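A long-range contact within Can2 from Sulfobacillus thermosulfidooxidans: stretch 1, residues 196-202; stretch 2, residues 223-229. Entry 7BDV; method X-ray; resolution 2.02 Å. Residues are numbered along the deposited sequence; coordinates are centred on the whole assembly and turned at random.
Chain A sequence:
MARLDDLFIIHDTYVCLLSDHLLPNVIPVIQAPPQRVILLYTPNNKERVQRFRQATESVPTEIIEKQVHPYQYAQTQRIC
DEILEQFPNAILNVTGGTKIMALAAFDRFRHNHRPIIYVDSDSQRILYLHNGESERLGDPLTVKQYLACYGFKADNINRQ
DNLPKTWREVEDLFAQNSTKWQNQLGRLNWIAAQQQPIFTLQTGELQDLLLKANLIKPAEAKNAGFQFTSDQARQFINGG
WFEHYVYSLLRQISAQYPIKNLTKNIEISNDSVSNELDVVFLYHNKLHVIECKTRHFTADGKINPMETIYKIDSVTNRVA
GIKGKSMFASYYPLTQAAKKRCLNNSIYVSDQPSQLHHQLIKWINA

Stretch 1, residues 196-202: QPIFTLQ
Stretch 2 (223-229) NAGFQFT

Two segments of one chain, extended about the bridge and 24 or more residues apart in sequence where they touch, are pinned together at a single antiparallel bridge. F199 faces F226 as a hydrogen-bonded pair with their CA atoms 5.4 Å apart; F199 N donates to F226 O at 2.8 Å, and F226 N donates to F199 O at 2.7 Å, both nearly straight. The CA atoms of I198 and Q227 lie 4.8 Å apart, as do those of T200 and G225, which sets the register. The segments do not run on as a ladder: their end-to-end directions, 197 to 201 against 224 to 228, differ by 125°, so the chains splay on leaving the bridge.

To build the backbone, give F199 phi/psi of -145/159 and F226 -133/164, with I198 at -123/132, T200 at -94/155, L201 at -150/124, G225 at -156/151 and Q227 at -137/158. P197 (-69/-36) on one segment, and N223 (55/45) and A224 (-81/-13) on the other, break the extended run before the bridge, while F228 (-67/146) closes the 226-228 strand.

Around the paired amides, CA-H groups approach the carbonyl oxygens, a secondary polar attraction that close backbone approach allows. I198 CA lies 3.3 Å from F226 O, G225 CA 3.4 Å from F199 O, and Q227 CA 3.5 Å from P197 O. G225 makes a useful hollow here: an ideal CB on it would sit only 3.3 Å from I198 CG2, a tight fit, whereas the bare G225 CA leaves I198 CG2 4.5 Å away.

The main bump is the F199 ring. Its CA-to-CB bond points sideways, but chi1 of 51° (p) swings the ring end nearer to the other segment, where it lies along the 226-228 strand, and chi2 of 85° sets the tilt of its plane. F199 CE1 meets F226 CB at 3.8 Å, F199 CE2 comes 3.8 Å from Q227 CA, and F226 O sits over one face of the ring. F228 has chi1 -63° (m) and chi2 -64°; the end of its ring comes nearer too, and F199 CE2 touches F228 CE2 at 3.5 Å, over one face of the F228 ring. The centroids are 4.7 Å apart and the planes inclined at 41°, an oblique apolar contact.

F226 takes chi1 -55° (m) and chi2 -88°, and F199 O lies at its ring edge. L201, whose CA-to-CB bond points toward the other segment (chi1 -157°, t; chi2 52°, p), has its CB 3.9 Å from F226 CE2. Both phenylalanines of the bridge are buried, each with nearly 100 Å² covered by the other segment.

At the margins aliphatic carbons lie against backbone oxygens. The backbone sets Q227 CB 3.3 Å from P197 O; chi1 of 63° (p), chi2 of -172° (t) and chi3 of -25° set the rest. T200's CA-to-CB bond points away, yet with chi1 of 59° (p) T200 CG2 lies 3.4 Å from A224 O. Where the backbones have separated, a water spans the gap, accepting from L201 N at 3.0 Å and donating to N223 O at 3.1 Å.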

ATOM      1  N   GLN A 196       5.427  34.900   4.660  1.00 41.95           N
ATOM      2  CA  GLN A 196       5.209  36.180   5.394  1.00 38.89           C
ATOM      3  C   GLN A 196       6.546  36.900   5.474  1.00 38.73           C
ATOM      4  O   GLN A 196       7.450  36.432   6.167  1.00 38.77           O
ATOM      5  CB  GLN A 196       4.647  35.887   6.782  1.00 40.06           C
ATOM      6  CG  GLN A 196       4.594  37.085   7.694  1.00 40.86           C
ATOM      7  CD  GLN A 196       3.962  36.716   9.014  1.00 38.94           C
ATOM      8  OE1 GLN A 196       3.028  35.930   9.072  1.00 50.29           O
ATOM      9  NE2 GLN A 196       4.477  37.284  10.082  1.00 37.07           N
ATOM     10  N   PRO A 197       6.737  38.034   4.760  1.00 38.70           N
ATOM     11  CA  PRO A 197       8.079  38.609   4.591  1.00 40.66           C
ATOM     12  C   PRO A 197       8.693  39.208   5.876  1.00 44.56           C
ATOM     13  O   PRO A 197       9.886  39.110   6.018  1.00 41.41           O
ATOM     14  CB  PRO A 197       7.855  39.697   3.515  1.00 40.94           C
ATOM     15  CG  PRO A 197       6.397  40.080   3.662  1.00 40.63           C
ATOM     16  CD  PRO A 197       5.681  38.812   4.081  1.00 42.28           C
ATOM     17  N   ILE A 198       7.879  39.839   6.741  1.00 41.22           N
ATOM     18  CA  ILE A 198       8.340  40.565   7.959  1.00 39.94           C
ATOM     19  C   ILE A 198       7.638  39.969   9.184  1.00 40.83           C
ATOM     20  O   ILE A 198       6.447  39.681   9.104  1.00 43.55           O
ATOM     21  CB  ILE A 198       8.148  42.087   7.818  1.00 44.10           C
ATOM     22  CG1 ILE A 198       9.022  42.644   6.679  1.00 43.93           C
ATOM     23  CG2 ILE A 198       8.468  42.803   9.121  1.00 43.30           C
ATOM     24  N   PHE A 199       8.397  39.665  10.237  1.00 40.58           N
ATOM     25  CA  PHE A 199       7.893  38.917  11.425  1.00 40.80           C
ATOM     26  C   PHE A 199       8.586  39.441  12.683  1.00 40.57           C
ATOM     27  O   PHE A 199       9.696  40.040  12.588  1.00 40.52           O
ATOM     28  CB  PHE A 199       8.081  37.402  11.246  1.00 38.48           C
ATOM     29  CG  PHE A 199       9.475  36.987  10.840  1.00 37.64           C
ATOM     30  CD1 PHE A 199      10.464  36.787  11.789  1.00 35.24           C
ATOM     31  CD2 PHE A 199       9.810  36.836   9.496  1.00 40.46           C
ATOM     32  CE1 PHE A 199      11.751  36.464  11.410  1.00 34.53           C
ATOM     33  CE2 PHE A 199      11.105  36.507   9.121  1.00 36.50           C
ATOM     34  CZ  PHE A 199      12.060  36.301  10.080  1.00 33.08           C
ATOM     35  N   THR A 200       7.946  39.189  13.827  1.00 43.27           N
ATOM     36  CA  THR A 200       8.471  39.476  15.182  1.00 46.97           C
ATOM     37  C   THR A 200       9.159  38.225  15.725  1.00 48.15           C
ATOM     38  O   THR A 200       8.843  37.108  15.264  1.00 58.16           O
ATOM     39  CB  THR A 200       7.360  39.919  16.142  1.00 52.89           C
ATOM     40  OG1 THR A 200       6.392  38.873  16.222  1.00 45.79           O
ATOM     41  CG2 THR A 200       6.688  41.203  15.709  1.00 52.66           C
ATOM     42  N   LEU A 201      10.097  38.442  16.639  1.00 54.09           N
ATOM     43  CA  LEU A 201      10.846  37.386  17.359  1.00 53.17           C
ATOM     44  C   LEU A 201      11.216  37.926  18.738  1.00 49.24           C
ATOM     45  O   LEU A 201      11.853  38.982  18.775  1.00 54.88           O
ATOM     46  CB  LEU A 201      12.091  37.075  16.526  1.00 55.57           C
ATOM     47  CG  LEU A 201      12.719  35.711  16.747  1.00 59.28           C
ATOM     48  CD1 LEU A 201      11.671  34.621  16.605  1.00 55.21           C
ATOM     49  CD2 LEU A 201      13.859  35.521  15.757  1.00 60.39           C
ATOM     50  N   GLN A 202      10.842  37.249  19.824  1.00 53.96           N
ATOM     51  CA  GLN A 202      11.289  37.622  21.203  1.00 53.24           C
ATOM     52  C   GLN A 202      12.825  37.702  21.197  1.00 59.24           C
ATOM     53  O   GLN A 202      13.454  36.925  20.462  1.00 54.32           O
ATOM     54  CB  GLN A 202      10.820  36.604  22.248  1.00 56.58           C
ATOM     55  CG  GLN A 202       9.307  36.516  22.421  1.00 59.49           C
ATOM     56  N   ASN A 223      14.412  46.527  16.490  1.00 72.02           N
ATOM     57  CA  ASN A 223      14.174  45.079  16.258  1.00 69.05           C
ATOM     58  C   ASN A 223      12.712  44.741  16.602  1.00 61.96           C
ATOM     59  O   ASN A 223      12.472  43.739  17.303  1.00 63.68           O
ATOM     60  CB  ASN A 223      15.180  44.243  17.063  1.00 72.82           C
ATOM     61  CG  ASN A 223      16.562  44.195  16.446  1.00 72.03           C
ATOM     62  OD1 ASN A 223      16.819  44.801  15.407  1.00 72.98           O
ATOM     63  ND2 ASN A 223      17.462  43.460  17.077  1.00 78.05           N
ATOM     64  N   ALA A 224      11.763  45.562  16.151  1.00 57.92           N
ATOM     65  CA  ALA A 224      10.310  45.307  16.290  1.00 55.68           C
ATOM     66  C   ALA A 224       9.895  44.350  15.178  1.00 52.29           C
ATOM     67  O   ALA A 224       8.790  43.795  15.249  1.00 57.21           O
ATOM     68  CB  ALA A 224       9.518  46.591  16.233  1.00 58.76           C
ATOM     69  N   GLY A 225      10.769  44.160  14.193  1.00 46.84           N
ATOM     70  CA  GLY A 225      10.505  43.268  13.060  1.00 44.40           C
ATOM     71  C   GLY A 225      11.791  42.786  12.422  1.00 46.30           C
ATOM     72  O   GLY A 225      12.791  43.509  12.462  1.00 45.29           O
ATOM     73  N   PHE A 226      11.742  41.586  11.843  1.00 46.11           N
ATOM     74  CA  PHE A 226      12.857  40.966  11.093  1.00 42.77           C
ATOM     75  C   PHE A 226      12.326  40.407   9.778  1.00 36.94           C
ATOM     76  O   PHE A 226      11.110  40.228   9.626  1.00 36.11           O
ATOM     77  CB  PHE A 226      13.505  39.850  11.916  1.00 43.66           C
ATOM     78  CG  PHE A 226      13.969  40.272  13.288  1.00 42.16           C
ATOM     79  CD1 PHE A 226      15.237  40.788  13.463  1.00 39.11           C
ATOM     80  CD2 PHE A 226      13.150  40.149  14.393  1.00 41.63           C
ATOM     81  CE1 PHE A 226      15.684  41.165  14.715  1.00 47.69           C
ATOM     82  CE2 PHE A 226      13.586  40.544  15.645  1.00 48.21           C
ATOM     83  CZ  PHE A 226      14.856  41.046  15.802  1.00 47.21           C
ATOM     84  N   GLN A 227      13.249  40.126   8.868  1.00 35.32           N
ATOM     85  CA  GLN A 227      12.975  39.449   7.585  1.00 39.64           C
ATOM     86  C   GLN A 227      14.085  38.408   7.362  1.00 35.58           C
ATOM     87  O   GLN A 227      15.159  38.590   7.919  1.00 39.00           O
ATOM     88  CB  GLN A 227      12.874  40.488   6.462  1.00 40.61           C
ATOM     89  CG  GLN A 227      14.177  41.246   6.249  1.00 47.35           C
ATOM     90  CD  GLN A 227      14.061  42.403   5.291  1.00 54.89           C
ATOM     91  OE1 GLN A 227      13.189  42.414   4.431  1.00 61.48           O
ATOM     92  NE2 GLN A 227      14.932  43.394   5.447  1.00 58.37           N
ATOM     93  N   PHE A 228      13.835  37.393   6.544  1.00 37.42           N
ATOM     94  CA  PHE A 228      14.862  36.435   6.097  1.00 37.29           C
ATOM     95  C   PHE A 228      15.853  37.202   5.218  1.00 40.34           C
ATOM     96  O   PHE A 228      15.443  38.117   4.510  1.00 42.34           O
ATOM     97  CB  PHE A 228      14.233  35.200   5.429  1.00 39.99           C
ATOM     98  CG  PHE A 228      13.371  34.399   6.372  1.00 39.46           C
ATOM     99  CD1 PHE A 228      13.919  33.779   7.487  1.00 44.54           C
ATOM    100  CD2 PHE A 228      12.002  34.338   6.197  1.00 40.73           C
ATOM    101  CE1 PHE A 228      13.113  33.066   8.363  1.00 42.81           C
ATOM    102  CE2 PHE A 228      11.192  33.641   7.086  1.00 39.78           C
ATOM    103  CZ  PHE A 228      11.750  33.003   8.164  1.00 38.43           C
ATOM    104  N   THR A 229      17.126  36.825   5.275  1.00 42.85           N
ATOM    105  CA  THR A 229      18.232  37.501   4.548  1.00 49.74           C
ATOM    106  C   THR A 229      18.216  37.077   3.078  1.00 50.69           C
ATOM    107  O   THR A 229      18.944  37.713   2.297  1.00 57.33           O
ATOM    108  CB  THR A 229      19.571  37.230   5.243  1.00 50.75           C
ATOM    109  OG1 THR A 229      19.757  35.815   5.268  1.00 53.08           O
ATOM    110  CG2 THR A 229      19.617  37.779   6.659  1.00 53.37           C
TER
HETATM  111  O   HOH W   1      10.501  41.397  17.025  1.00 41.07           O